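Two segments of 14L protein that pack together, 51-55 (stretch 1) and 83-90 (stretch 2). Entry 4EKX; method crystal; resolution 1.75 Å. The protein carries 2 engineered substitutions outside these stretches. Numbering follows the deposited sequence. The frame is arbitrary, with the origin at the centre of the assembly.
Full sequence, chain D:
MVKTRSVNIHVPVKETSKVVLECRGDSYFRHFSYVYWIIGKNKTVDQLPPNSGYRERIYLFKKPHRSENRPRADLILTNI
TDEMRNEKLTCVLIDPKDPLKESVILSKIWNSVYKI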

# COMPACT_ATOMS: atom_id res chain seq x y z
N ASN D 51 11.73 -22.98 4.25
CA ASN D 51 12.86 -22.12 4.64
C ASN D 51 13.67 -21.64 3.44
O ASN D 51 14.88 -21.40 3.55
N SER D 52 13.00 -21.49 2.30
CA SER D 52 13.63 -21.02 1.08
C SER D 52 13.98 -19.54 1.20
O SER D 52 14.85 -19.04 0.50
N GLY D 53 13.28 -18.85 2.09
CA GLY D 53 13.47 -17.41 2.25
C GLY D 53 12.44 -16.61 1.49
O GLY D 53 12.41 -15.37 1.60
N TYR D 54 11.60 -17.30 0.72
CA TYR D 54 10.53 -16.63 -0.02
C TYR D 54 9.18 -16.90 0.64
O TYR D 54 8.89 -18.02 1.05
N ARG D 55 8.37 -15.85 0.76
CA ARG D 55 6.99 -16.02 1.17
C ARG D 55 6.12 -15.15 0.26
O ARG D 55 6.51 -14.05 -0.12
N GLU D 83 22.29 -15.90 -4.07
CA GLU D 83 21.44 -16.57 -5.05
C GLU D 83 20.10 -15.84 -5.20
O GLU D 83 19.61 -15.66 -6.32
N MET D 84 19.52 -15.43 -4.08
CA MET D 84 18.25 -14.70 -4.10
C MET D 84 18.42 -13.31 -4.69
O MET D 84 17.53 -12.82 -5.41
N ARG D 85 19.55 -12.66 -4.38
CA ARG D 85 19.83 -11.32 -4.90
C ARG D 85 19.96 -11.33 -6.42
O ARG D 85 19.61 -10.35 -7.08
N ASN D 86 20.44 -12.45 -6.97
CA ASN D 86 20.69 -12.56 -8.40
C ASN D 86 19.60 -13.31 -9.17
O ASN D 86 19.67 -13.43 -10.40
N GLU D 87 18.59 -13.79 -8.45
CA GLU D 87 17.52 -14.59 -9.03
C GLU D 87 16.60 -13.73 -9.88
O GLU D 87 16.25 -12.61 -9.49
N LYS D 88 16.22 -14.23 -11.06
CA LYS D 88 15.19 -13.56 -11.86
C LYS D 88 13.81 -13.84 -11.28
O LYS D 88 13.33 -14.98 -11.32
N LEU D 89 13.16 -12.80 -10.77
CA LEU D 89 11.86 -12.95 -10.12
C LEU D 89 10.76 -12.39 -11.03
O LEU D 89 10.80 -11.23 -11.43
N THR D 90 9.78 -13.23 -11.35
CA THR D 90 8.75 -12.83 -12.30
C THR D 90 7.38 -12.71 -11.66
O THR D 90 6.95 -13.60 -10.94

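The contact between the two stretches centres on Tyr-54 and Met-84 and contains no direct hydrogen bond. The CA-to-CB bond of Tyr-54 points sideways, but chi1 near -68° (m) and chi2 of -86° carry the ring across to stretch 2, so that its hydroxyl reaches the helix: OH lies 3.6 Å from both CA and CG of Met-84. Met-84 points toward stretch 1 and adopts an m, t, p conformation. The final turn, chi3 at 67°, folds its methyl over one face of the tyrosine ring, with CE 4.2 Å from the ring centroid and 13° off the normal, a CH-pi contact; SD sits obliquely at 5.1 Å from the same centroid. CE also lies 3.6 Å from Gly-53 O. A CB on Gly-53 would come within 3.0 Å of Met-84 CE, and the backbone angles there by themselves call for glycine. Leu-89, in the m, t rotamer, also points toward stretch 1 and brings CD2 to 3.8 Å from Tyr-54 CE1. Glu-87 (t, p) supplies the polar link: a water 2.6 Å from Tyr-54 OH donates to Glu-87 OE1 at 2.7 Å, joining the two side chains indirectly. Within stretch 1, Ser-52, with chi1 in p, accepts a hydrogen bond at OG from Tyr-54 N (3.1 Å), bracing the backbone from which the ring projects.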

# COMPACT_ATOMS: atom_id res chain seq x y z
CB ASN D 51 13.78 -22.83 5.63
CG ASN D 51 13.03 -23.39 6.82
OD1 ASN D 51 13.24 -24.54 7.23
ND2 ASN D 51 12.14 -22.58 7.39
CB SER D 52 12.71 -21.26 -0.12
OG SER D 52 11.64 -20.33 -0.14
CB TYR D 54 10.48 -17.13 -1.46
CG TYR D 54 11.66 -16.74 -2.32
CD1 TYR D 54 11.69 -15.51 -2.97
CD2 TYR D 54 12.74 -17.61 -2.49
CE1 TYR D 54 12.76 -15.15 -3.77
CE2 TYR D 54 13.82 -17.25 -3.29
CZ TYR D 54 13.81 -16.02 -3.93
OH TYR D 54 14.87 -15.65 -4.74
CB ARG D 55 6.80 -15.62 2.63
CG ARG D 55 5.38 -15.79 3.14
CD ARG D 55 5.28 -15.63 4.66
NE ARG D 55 5.69 -14.31 5.11
CZ ARG D 55 4.90 -13.24 5.13
NH1 ARG D 55 3.65 -13.33 4.71
NH2 ARG D 55 5.37 -12.08 5.57
CB GLU D 83 21.20 -18.04 -4.70
CG GLU D 83 20.27 -18.75 -5.69
CD GLU D 83 19.97 -20.19 -5.31
OE1 GLU D 83 19.23 -20.86 -6.07
OE2 GLU D 83 20.48 -20.66 -4.27
CB MET D 84 17.68 -14.60 -2.68
CG MET D 84 17.30 -15.94 -2.08
SD MET D 84 16.97 -15.88 -0.31
CE MET D 84 15.48 -14.88 -0.28
CB ARG D 85 21.11 -10.75 -4.28
CG ARG D 85 20.97 -10.36 -2.82
CD ARG D 85 22.26 -9.77 -2.25
NE ARG D 85 22.14 -9.57 -0.81
CZ ARG D 85 22.57 -10.43 0.11
NH1 ARG D 85 23.18 -11.55 -0.25
NH2 ARG D 85 22.40 -10.17 1.40
CB ASN D 86 22.05 -13.22 -8.65
CG ASN D 86 23.20 -12.38 -8.14
OD1 ASN D 86 23.11 -11.16 -8.08
ND2 ASN D 86 24.30 -13.04 -7.78
CB GLU D 87 16.71 -15.25 -7.91
CG GLU D 87 15.68 -16.27 -8.37
CD GLU D 87 16.31 -17.59 -8.75
OE1 GLU D 87 16.90 -18.25 -7.86
OE2 GLU D 87 16.23 -17.96 -9.94
CB LYS D 88 15.26 -13.98 -13.33
CG LYS D 88 14.27 -13.24 -14.23
CD LYS D 88 14.45 -13.64 -15.68
CE LYS D 88 13.40 -13.01 -16.57
NZ LYS D 88 13.55 -13.43 -17.99
CB LEU D 89 11.86 -12.24 -8.77
CG LEU D 89 13.03 -12.59 -7.84
CD1 LEU D 89 13.03 -11.70 -6.60
CD2 LEU D 89 12.99 -14.05 -7.44
CB THR D 90 8.67 -13.85 -13.46
OG1 THR D 90 9.92 -13.88 -14.15
CG2 THR D 90 7.55 -13.49 -14.44
O HOH W 1 16.52 -17.65 -5.27